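Local atomic coordinates of EST1E (Clostridium proteoclasticum, PDB entry 2WTM), a protein that hydrolyses ester bonds as a promiscuous feruloyl (ferulic acid) esterase of the alpha/beta-hydrolase fold from a rumen bacterium. Residues A[5-9]-A[84-89]; A[14-20]-A[57-63]; A[74-79]-A[166-172]. All coordinates share one frame. Residues are numbered along the deposited sequence.

Contacts 1 and 2 belong to the same end of the central mixed beta-sheet, their centres 14 Å apart. Contact 2 pairs strand 11-18 with strand 58-62; contact 1 lays helix 79-93 against edge strand 3-8. They touch directly, for instance Val89 CG2 to Ala62 CB at 3.8 Å, and contact 2 is nested along the chain within the loop that contact 1 closes. Contact 3, centred about 18 Å from contact 1 and 26 Å from contact 2, follows contact 2 in series and crosses contact 1: the loop entering helix 79-93 meets the segment inserted between sheet strands 125-131 and 192-197, and the helix itself goes on to pack on the sheet in contact 1.

Contact 1 (A[5-9]-A[84-89]); sequences YIDCD and TNILAV
Strand 5-8, extended throughout, crosses helix 84-89 with an axial closest approach of 8.5 Å and an angle of 122° between N-to-C directions. The nearest CA pairs are Cys8 with Ala88 at 6.1 Å and Ile6 with Val89 at 6.9 Å. Alternation along the strand sends the CA-to-CB bonds of Ile6 and Cys8 toward the helix and that of Asp7 away, where its carboxylate forms a salt bridge with Lys12.

Apolar packing dominates the small interface of 246 Å². Ile6, in the mt rotamer, brings CD1 to 4.2 Å from Val89 CG2, and its CG2 lies 4.0 Å from Ala88 O. Cys8, chi1 t, extends SG to 4.1 Å from Ala88 CB and 3.8 Å from Thr84 CG2, so the sulfur sits over successive turns of the helix.

The polar component is a weak hydrogen bond from Asn85 ND2 to Cys8 SG, 3.6 Å long with an angle of 145° at the hydrogen. Asn85 has chi1 m, and its OD1 accepts from the backbone N of Tyr65.

Cys8 and Ala88, both small, meet where the CA atoms are nearest: this is helix-on-sheet packing at the edge of an alpha/beta-hydrolase fold.

Contact 2 (A[14-20]-A[57-63]); sequences NAYLDMP and VATLRAD
Ala15, Leu17, Leu60 and Ala62 form the apolar centre on one face of two antiparallel strands, 14-18 and 58-62, whose axes approach to 4.6 Å at 166°. Leu60 (tp) places CD1 4.0 Å from Ala15 CB and 4.1 Å from Leu17 CB; Ala15 CB lies 4.4 Å from Ala62 CB. Beyond the strand end, Ala58 CB meets Met19 SD and Pro20 CD, each at 4.0 Å.

The register pairs Ala15 with Ala62 and Leu17 with Leu60 as non-hydrogen-bonded pairs (CA-CA 4.2 and 4.6 Å), and Tyr16 with Arg61 and Asp18 with Thr59 as hydrogen-bonded pairs (5.1 and 5.2 Å). Tyr16 N to Arg61 O is 2.8 Å and Arg61 N to Tyr16 O 3.0 Å; Asp18 N to Thr59 O and Thr59 N to Asp18 O are both 2.9 Å. Asp63 N to Asn14 O, 2.9 Å, continues the pattern.

The face bearing Tyr16, Asp18, Thr59 and Arg61 is polar. Arg61, chi1 m and chi2 t, carries its guanidinium over Tyr16 CB, and NH2 makes a salt bridge with Asp18 OD2 at 2.9 Å. Water 1 accepts from Arg61 NE (3.0 Å) and is hydrogen-bonded to Thr59 OG1 (2.7 Å), which also bonds Asn53 ND2 on helix 43-54. At the other end Asn14 ND2 donates to Asp63 OD2 at 3.0 Å, while Asp63 OD1 bonds Ser40.

Strand 58-62 also runs parallel to strand 27-33, so this pairing marks the change from antiparallel to parallel strands in the alpha/beta-hydrolase sheet.

Contact 3 (A[74-79]-A[166-172]); sequences FEDHTL and RKLKGNY
Phe74 opens a 3-10 turn, residues 74-76, that lies against strand 166-169. Its ring, chi1 t and chi2 85°, receives Arg166 CD over one face in a CH-pi contact, 3.9 Å from the centroid, while Phe74 CE2 lies 4.0 Å from Leu168 CD1. Phe74 O accepts from His77 N at 3.0 Å and from His77 ND1 at 2.8 Å, fixing the turn and the imidazole together.

Glu75 CA lies 4.0 Å from Leu168 CA, and Glu75 O accepts from Lys169 N at 3.0 Å and 171°. Glu75 CA also makes a CA-H...O contact of 3.1 Å with Lys167 O. Asp76, chi1 m, forms a salt bridge from OD1 to the NZ of the extended Lys169 at 2.8 Å; water 3 donates to Asp76 OD2 at 2.6 Å.

His77, with chi1 at 96°, presents its ring face to the edge of Tyr172 (chi1 t) in an offset edge-to-face pair, centroids 5.2 Å apart and planes at 70°. Tyr172 OH also bonds Gln109. Thr78 is the N-cap of helix 79-93, its OG1 accepting from Lys81 N, and its CG2 lies 4.0 Å from Tyr172 CA. Water 4 bridges Leu79 N (2.9 Å) and Tyr172 O (2.7 Å).

Gln109 directly follows Ser108, the probable nucleophile, so the contact joins the loop leading into helix 79-93 to the insertion beside the likely nucleophile elbow of an alpha/beta-hydrolase.

Contact 1 (A[5-9]-A[84-89])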
loop_
_atom_site.group_PDB
_atom_site.type_symbol
_atom_site.label_atom_id
_atom_site.label_comp_id
_atom_site.label_asym_id
_atom_site.label_seq_id
_atom_site.Cartn_x
_atom_site.Cartn_y
_atom_site.Cartn_z
ATOM N N TYR A 5 -21.040 -3.247 9.846
ATOM C CA TYR A 5 -19.628 -3.575 9.673
ATOM C C TYR A 5 -19.387 -4.073 8.247
ATOM O O TYR A 5 -20.110 -4.981 7.757
ATOM C CB TYR A 5 -19.169 -4.602 10.723
ATOM C CG TYR A 5 -18.844 -3.959 12.052
ATOM C CD1 TYR A 5 -17.685 -3.194 12.199
ATOM C CD2 TYR A 5 -19.697 -4.068 13.172
ATOM C CE1 TYR A 5 -17.361 -2.577 13.379
ATOM C CE2 TYR A 5 -19.392 -3.439 14.356
ATOM C CZ TYR A 5 -18.202 -2.690 14.481
ATOM O OH TYR A 5 -17.862 -2.051 15.644
ATOM N N ILE A 6 -18.372 -3.520 7.589
ATOM C CA ILE A 6 -17.895 -3.978 6.304
ATOM C C ILE A 6 -16.625 -4.778 6.541
ATOM O O ILE A 6 -15.665 -4.242 7.083
ATOM C CB ILE A 6 -17.635 -2.779 5.388
ATOM C CG1 ILE A 6 -18.952 -2.070 5.042
ATOM C CG2 ILE A 6 -17.057 -3.215 4.044
ATOM C CD1 ILE A 6 -18.775 -0.776 4.364
ATOM N N ASP A 7 -16.635 -6.048 6.167
ATOM C CA ASP A 7 -15.463 -6.885 6.388
ATOM C C ASP A 7 -14.380 -6.490 5.419
ATOM O O ASP A 7 -14.643 -6.260 4.247
ATOM C CB ASP A 7 -15.756 -8.353 6.172
ATOM C CG ASP A 7 -16.599 -8.955 7.279
ATOM O OD1 ASP A 7 -16.245 -8.819 8.467
ATOM O OD2 ASP A 7 -17.617 -9.594 6.927
ATOM N N CYS A 8 -13.167 -6.469 5.917
ATOM C CA CYS A 8 -11.981 -6.267 5.082
ATOM C C CYS A 8 -10.986 -7.300 5.532
ATOM O O CYS A 8 -10.229 -7.062 6.440
ATOM C CB CYS A 8 -11.483 -4.810 5.266
ATOM S SG CYS A 8 -9.999 -4.423 4.193
ATOM N N ASP A 9 -11.062 -8.505 4.935
ATOM C CA ASP A 9 -10.305 -9.664 5.364
ATOM C C ASP A 9 -10.434 -9.760 6.856
ATOM O O ASP A 9 -11.589 -9.840 7.343
ATOM C CB ASP A 9 -8.845 -9.615 4.911
ATOM C CG ASP A 9 -8.699 -9.671 3.425
ATOM O OD1 ASP A 9 -9.592 -10.094 2.710
ATOM O OD2 ASP A 9 -7.661 -9.196 2.959
ATOM N N THR A 84 -6.504 0.049 1.350
ATOM C CA THR A 84 -7.174 -1.312 1.333
ATOM C C THR A 84 -8.615 -1.212 1.814
ATOM O O THR A 84 -9.540 -1.725 1.207
ATOM C CB THR A 84 -6.299 -2.359 2.022
ATOM O OG1 THR A 84 -5.044 -2.464 1.284
ATOM C CG2 THR A 84 -6.976 -3.682 2.072
ATOM N N ASN A 85 -8.734 -0.548 2.966
ATOM C CA ASN A 85 -10.037 -0.345 3.606
ATOM C C ASN A 85 -10.998 0.368 2.659
ATOM O O ASN A 85 -12.164 -0.012 2.461
ATOM C CB ASN A 85 -9.927 0.431 4.932
ATOM C CG ASN A 85 -9.087 -0.222 6.001
ATOM O OD1 ASN A 85 -8.739 0.437 6.948
ATOM N ND2 ASN A 85 -8.898 -1.528 5.933
ATOM N N ILE A 86 -10.541 1.436 2.065
ATOM C CA ILE A 86 -11.401 2.207 1.159
ATOM C C ILE A 86 -11.791 1.428 -0.077
ATOM O O ILE A 86 -12.942 1.494 -0.494
ATOM C CB ILE A 86 -10.757 3.548 0.795
ATOM C CG1 ILE A 86 -10.555 4.422 2.008
ATOM C CG2 ILE A 86 -11.541 4.299 -0.315
ATOM C CD1 ILE A 86 -9.612 5.641 1.868
ATOM N N LEU A 87 -10.894 0.647 -0.674
ATOM C CA LEU A 87 -11.260 -0.254 -1.788
ATOM C C LEU A 87 -12.373 -1.198 -1.328
ATOM O O LEU A 87 -13.275 -1.492 -2.086
ATOM C CB LEU A 87 -10.016 -1.029 -2.274
ATOM C CG LEU A 87 -8.997 -0.204 -2.979
ATOM C CD1 LEU A 87 -7.830 -1.109 -3.424
ATOM C CD2 LEU A 87 -9.423 0.726 -4.020
ATOM N N ALA A 88 -12.303 -1.669 -0.079
ATOM C CA ALA A 88 -13.351 -2.557 0.458
ATOM C C ALA A 88 -14.676 -1.835 0.560
ATOM O O ALA A 88 -15.755 -2.416 0.310
ATOM C CB ALA A 88 -12.944 -3.099 1.747
ATOM N N VAL A 89 -14.621 -0.578 0.949
ATOM C CA VAL A 89 -15.862 0.166 1.133
ATOM C C VAL A 89 -16.418 0.450 -0.279
ATOM O O VAL A 89 -17.665 0.407 -0.484
ATOM C CB VAL A 89 -15.594 1.473 1.920
ATOM C CG1 VAL A 89 -16.784 2.424 1.858
ATOM C CG2 VAL A 89 -15.182 1.199 3.345
#

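Contact 2 (A[14-20]-A[57-63])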
loop_
_atom_site.group_PDB
_atom_site.type_symbol
_atom_site.label_atom_id
_atom_site.label_comp_id
_atom_site.label_asym_id
_atom_site.label_seq_id
_atom_site.Cartn_x
_atom_site.Cartn_y
_atom_site.Cartn_z
ATOM N N ASN A 14 -16.282 -0.326 10.810
ATOM C CA ASN A 14 -17.544 0.311 11.209
ATOM C C ASN A 14 -17.965 1.335 10.137
ATOM O O ASN A 14 -17.177 2.185 9.768
ATOM C CB ASN A 14 -17.368 1.034 12.486
ATOM C CG ASN A 14 -18.688 1.656 12.996
ATOM O OD1 ASN A 14 -19.715 0.952 13.168
ATOM N ND2 ASN A 14 -18.656 2.977 13.237
ATOM N N ALA A 15 -19.209 1.361 9.779
ATOM C CA ALA A 15 -19.676 2.357 8.800
ATOM C C ALA A 15 -21.115 2.763 9.040
ATOM O O ALA A 15 -21.898 1.961 9.576
ATOM C CB ALA A 15 -19.530 1.803 7.460
ATOM N N TYR A 16 -21.459 3.960 8.584
ATOM C CA TYR A 16 -22.812 4.506 8.779
ATOM C C TYR A 16 -23.347 4.796 7.397
ATOM O O TYR A 16 -22.731 5.588 6.663
ATOM C CB TYR A 16 -22.793 5.830 9.594
ATOM C CG TYR A 16 -22.127 5.667 10.957
ATOM C CD1 TYR A 16 -22.849 5.198 12.058
ATOM C CD2 TYR A 16 -20.811 5.987 11.145
ATOM C CE1 TYR A 16 -22.248 5.061 13.292
ATOM C CE2 TYR A 16 -20.194 5.843 12.365
ATOM C CZ TYR A 16 -20.916 5.366 13.439
ATOM O OH TYR A 16 -20.335 5.257 14.675
ATOM N N LEU A 17 -24.493 4.215 7.041
ATOM C CA LEU A 17 -25.168 4.540 5.811
ATOM C C LEU A 17 -26.339 5.455 6.158
ATOM O O LEU A 17 -27.206 5.073 6.983
ATOM C CB LEU A 17 -25.679 3.255 5.152
ATOM C CG LEU A 17 -26.494 3.427 3.872
ATOM C CD1 LEU A 17 -25.770 4.159 2.745
ATOM C CD2 LEU A 17 -26.947 2.008 3.414
ATOM N N ASP A 18 -26.359 6.639 5.560
ATOM C CA ASP A 18 -27.473 7.582 5.750
ATOM C C ASP A 18 -28.066 7.910 4.437
ATOM O O ASP A 18 -27.380 8.255 3.469
ATOM C CB ASP A 18 -27.022 8.850 6.418
ATOM C CG ASP A 18 -26.676 8.651 7.864
ATOM O OD1 ASP A 18 -27.584 8.724 8.758
ATOM O OD2 ASP A 18 -25.487 8.387 8.126
ATOM N N MET A 19 -29.405 7.788 4.376
ATOM C CA MET A 19 -30.140 7.993 3.146
ATOM C C MET A 19 -30.784 9.373 3.106
ATOM O O MET A 19 -31.006 9.966 4.145
ATOM C CB MET A 19 -31.245 6.956 3.007
ATOM C CG MET A 19 -30.739 5.502 2.933
ATOM S SD MET A 19 -29.719 5.077 1.511
ATOM C CE MET A 19 -30.681 5.400 0.123
ATOM N N PRO A 20 -31.049 9.883 1.900
ATOM C CA PRO A 20 -31.830 11.134 1.848
ATOM C C PRO A 20 -33.197 10.864 2.448
ATOM O O PRO A 20 -33.639 9.726 2.433
ATOM C CB PRO A 20 -31.910 11.445 0.368
ATOM C CG PRO A 20 -30.821 10.732 -0.241
ATOM C CD PRO A 20 -30.631 9.471 0.577
ATOM N N VAL A 57 -28.230 12.969 -1.648
ATOM C CA VAL A 57 -27.043 12.063 -1.756
ATOM C C VAL A 57 -26.953 11.249 -0.491
ATOM O O VAL A 57 -26.793 11.764 0.607
ATOM C CB VAL A 57 -25.748 12.931 -2.073
ATOM C CG1 VAL A 57 -24.457 12.061 -2.115
ATOM C CG2 VAL A 57 -25.876 13.640 -3.392
ATOM N N ALA A 58 -27.020 9.939 -0.682
ATOM C CA ALA A 58 -26.777 9.017 0.436
ATOM C C ALA A 58 -25.284 9.134 0.788
ATOM O O ALA A 58 -24.466 9.541 -0.018
ATOM C CB ALA A 58 -27.092 7.665 0.035
ATOM N N THR A 59 -24.965 8.773 2.022
ATOM C CA THR A 59 -23.575 8.869 2.487
ATOM C C THR A 59 -23.182 7.594 3.169
ATOM O O THR A 59 -23.994 6.940 3.858
ATOM C CB THR A 59 -23.389 10.056 3.424
ATOM O OG1 THR A 59 -24.347 9.990 4.528
ATOM C CG2 THR A 59 -23.515 11.379 2.619
ATOM N N LEU A 60 -21.891 7.256 3.028
ATOM C CA LEU A 60 -21.348 6.098 3.716
ATOM C C LEU A 60 -20.107 6.612 4.371
ATOM O O LEU A 60 -19.054 6.812 3.720
ATOM C CB LEU A 60 -21.092 4.914 2.769
ATOM C CG LEU A 60 -20.608 3.546 3.284
ATOM C CD1 LEU A 60 -21.632 3.001 4.298
ATOM C CD2 LEU A 60 -20.442 2.646 2.136
ATOM N N ARG A 61 -20.224 6.897 5.666
ATOM C CA ARG A 61 -19.128 7.262 6.498
ATOM C C ARG A 61 -18.452 6.003 7.002
ATOM O O ARG A 61 -19.114 5.146 7.589
ATOM C CB ARG A 61 -19.566 8.144 7.684
ATOM C CG ARG A 61 -20.135 9.526 7.357
ATOM C CD ARG A 61 -20.762 10.164 8.560
ATOM N NE ARG A 61 -22.002 9.472 8.926
ATOM C CZ ARG A 61 -22.504 9.464 10.143
ATOM N NH1 ARG A 61 -21.838 10.014 11.106
ATOM N NH2 ARG A 61 -23.705 8.925 10.402
ATOM N N ALA A 62 -17.128 5.838 6.806
ATOM C CA ALA A 62 -16.446 4.607 7.242
ATOM C C ALA A 62 -15.293 4.966 8.156
ATOM O O ALA A 62 -14.475 5.877 7.819
ATOM C CB ALA A 62 -15.887 3.886 5.988
ATOM N N ASP A 63 -15.203 4.291 9.290
ATOM C CA ASP A 63 -14.105 4.391 10.204
ATOM C C ASP A 63 -12.976 3.471 9.631
ATOM O O ASP A 63 -13.188 2.295 9.323
ATOM C CB ASP A 63 -14.480 3.899 11.599
ATOM C CG ASP A 63 -15.386 4.850 12.338
ATOM O OD1 ASP A 63 -15.378 6.052 11.991
ATOM O OD2 ASP A 63 -16.037 4.350 13.316
HETATM O O HOH W 1 -23.468 8.449 6.574
HETATM O O HOH W 2 -17.739 6.214 14.619
#

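Contact 3 (A[74-79]-A[166-172])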
loop_
_atom_site.group_PDB
_atom_site.type_symbol
_atom_site.label_atom_id
_atom_site.label_comp_id
_atom_site.label_asym_id
_atom_site.label_seq_id
_atom_site.Cartn_x
_atom_site.Cartn_y
_atom_site.Cartn_z
ATOM N N PHE A 74 -4.620 1.792 16.583
ATOM C CA PHE A 74 -4.169 3.001 15.943
ATOM C C PHE A 74 -2.706 2.898 15.545
ATOM O O PHE A 74 -2.289 3.306 14.434
ATOM C CB PHE A 74 -4.359 4.183 16.921
ATOM C CG PHE A 74 -3.806 5.433 16.435
ATOM C CD1 PHE A 74 -4.549 6.253 15.596
ATOM C CD2 PHE A 74 -2.475 5.798 16.720
ATOM C CE1 PHE A 74 -4.005 7.425 15.103
ATOM C CE2 PHE A 74 -1.916 7.003 16.220
ATOM C CZ PHE A 74 -2.701 7.798 15.416
ATOM N N GLU A 75 -1.909 2.329 16.447
ATOM C CA GLU A 75 -0.471 2.295 16.210
ATOM C C GLU A 75 -0.090 1.493 14.980
ATOM O O GLU A 75 1.018 1.692 14.474
ATOM C CB GLU A 75 0.279 1.744 17.439
ATOM C CG GLU A 75 0.039 0.305 17.744
ATOM C CD GLU A 75 0.394 -0.065 19.191
ATOM O OE1 GLU A 75 -0.310 0.369 20.126
ATOM O OE2 GLU A 75 1.375 -0.801 19.367
ATOM N N ASP A 76 -0.936 0.568 14.587
ATOM C CA ASP A 76 -0.589 -0.340 13.476
ATOM C C ASP A 76 -1.203 0.161 12.172
ATOM O O ASP A 76 -1.166 -0.555 11.166
ATOM C CB ASP A 76 -1.158 -1.708 13.789
ATOM C CG ASP A 76 -0.404 -2.391 14.897
ATOM O OD1 ASP A 76 0.811 -2.317 14.899
ATOM O OD2 ASP A 76 -1.035 -3.007 15.778
ATOM N N HIS A 77 -1.863 1.307 12.171
ATOM C CA HIS A 77 -2.462 1.809 10.883
ATOM C C HIS A 77 -1.404 2.398 10.016
ATOM O O HIS A 77 -0.399 2.897 10.487
ATOM C CB HIS A 77 -3.582 2.795 11.138
ATOM C CG HIS A 77 -3.241 4.253 11.089
ATOM N ND1 HIS A 77 -2.846 4.968 12.200
ATOM C CD2 HIS A 77 -3.349 5.155 10.081
ATOM C CE1 HIS A 77 -2.721 6.259 11.866
ATOM N NE2 HIS A 77 -3.006 6.398 10.577
ATOM N N THR A 78 -1.608 2.318 8.670
ATOM C CA THR A 78 -0.734 2.933 7.704
ATOM C C THR A 78 -1.690 3.359 6.570
ATOM O O THR A 78 -2.848 2.923 6.422
ATOM C CB THR A 78 0.307 1.986 7.079
ATOM O OG1 THR A 78 -0.333 1.082 6.169
ATOM C CG2 THR A 78 1.125 1.207 8.135
ATOM N N LEU A 79 -1.174 4.141 5.671
ATOM C CA LEU A 79 -1.939 4.559 4.477
ATOM C C LEU A 79 -2.236 3.383 3.548
ATOM O O LEU A 79 -3.226 3.417 2.805
ATOM C CB LEU A 79 -1.208 5.670 3.690
ATOM C CG LEU A 79 -1.299 7.019 4.410
ATOM C CD1 LEU A 79 -0.289 8.014 3.807
ATOM C CD2 LEU A 79 -2.646 7.568 4.402
ATOM N N ARG A 166 -1.261 8.677 22.177
ATOM C CA ARG A 166 -1.278 7.615 21.178
ATOM C C ARG A 166 0.168 7.240 20.841
ATOM O O ARG A 166 1.139 7.991 21.101
ATOM C CB ARG A 166 -1.949 8.121 19.924
ATOM C CG ARG A 166 -3.455 8.219 20.126
ATOM C CD ARG A 166 -4.071 8.844 18.953
ATOM N NE ARG A 166 -5.530 8.795 19.076
ATOM C CZ ARG A 166 -6.246 9.812 19.536
ATOM N NH1 ARG A 166 -5.679 10.983 19.843
ATOM N NH2 ARG A 166 -7.581 9.682 19.630
ATOM N N LYS A 167 0.293 6.093 20.205
ATOM C CA LYS A 167 1.550 5.567 19.758
ATOM C C LYS A 167 1.391 5.248 18.264
ATOM O O LYS A 167 0.358 4.811 17.843
ATOM C CB LYS A 167 1.836 4.241 20.474
ATOM C CG LYS A 167 1.911 4.221 21.973
ATOM C CD LYS A 167 2.183 2.800 22.443
ATOM C CE LYS A 167 2.466 2.641 23.937
ATOM N NZ LYS A 167 2.775 1.181 24.198
ATOM N N LEU A 168 2.464 5.371 17.516
ATOM C CA LEU A 168 2.412 5.058 16.096
ATOM C C LEU A 168 3.697 4.331 15.708
ATOM O O LEU A 168 4.778 4.893 15.877
ATOM C CB LEU A 168 2.203 6.317 15.286
ATOM C CG LEU A 168 2.039 6.170 13.769
ATOM C CD1 LEU A 168 0.658 5.440 13.525
ATOM C CD2 LEU A 168 2.112 7.497 13.061
ATOM N N LYS A 169 3.587 3.149 15.082
ATOM C CA LYS A 169 4.783 2.458 14.600
ATOM C C LYS A 169 5.399 3.159 13.418
ATOM O O LYS A 169 4.743 3.769 12.595
ATOM C CB LYS A 169 4.467 1.002 14.272
ATOM C CG LYS A 169 4.116 0.170 15.479
ATOM C CD LYS A 169 3.824 -1.220 15.156
ATOM C CE LYS A 169 3.555 -1.991 16.520
ATOM N NZ LYS A 169 3.012 -3.371 16.181
ATOM N N GLY A 170 6.731 3.091 13.305
ATOM C CA GLY A 170 7.404 3.789 12.189
ATOM C C GLY A 170 7.086 3.190 10.848
ATOM O O GLY A 170 7.309 3.845 9.826
ATOM N N ASN A 171 6.428 2.039 10.842
ATOM C CA ASN A 171 5.925 1.495 9.575
ATOM C C ASN A 171 4.992 2.523 8.876
ATOM O O ASN A 171 4.926 2.590 7.653
ATOM C CB ASN A 171 5.082 0.219 9.810
ATOM C CG ASN A 171 5.937 -0.966 10.231
ATOM O OD1 ASN A 171 7.179 -0.901 10.093
ATOM N ND2 ASN A 171 5.321 -2.010 10.782
ATOM N N TYR A 172 4.222 3.288 9.644
ATOM C CA TYR A 172 3.375 4.347 9.054
ATOM C C TYR A 172 4.287 5.201 8.118
ATOM O O TYR A 172 3.881 5.494 6.983
ATOM C CB TYR A 172 2.703 5.217 10.143
ATOM C CG TYR A 172 1.908 6.375 9.542
ATOM C CD1 TYR A 172 0.563 6.367 9.474
ATOM C CD2 TYR A 172 2.555 7.463 9.008
ATOM C CE1 TYR A 172 -0.118 7.375 8.859
ATOM C CE2 TYR A 172 1.897 8.484 8.380
ATOM C CZ TYR A 172 0.540 8.459 8.329
ATOM O OH TYR A 172 -0.169 9.498 7.732
HETATM O O HOH W 3 0.117 -4.528 17.502
HETATM O O HOH W 4 1.294 5.537 6.270
#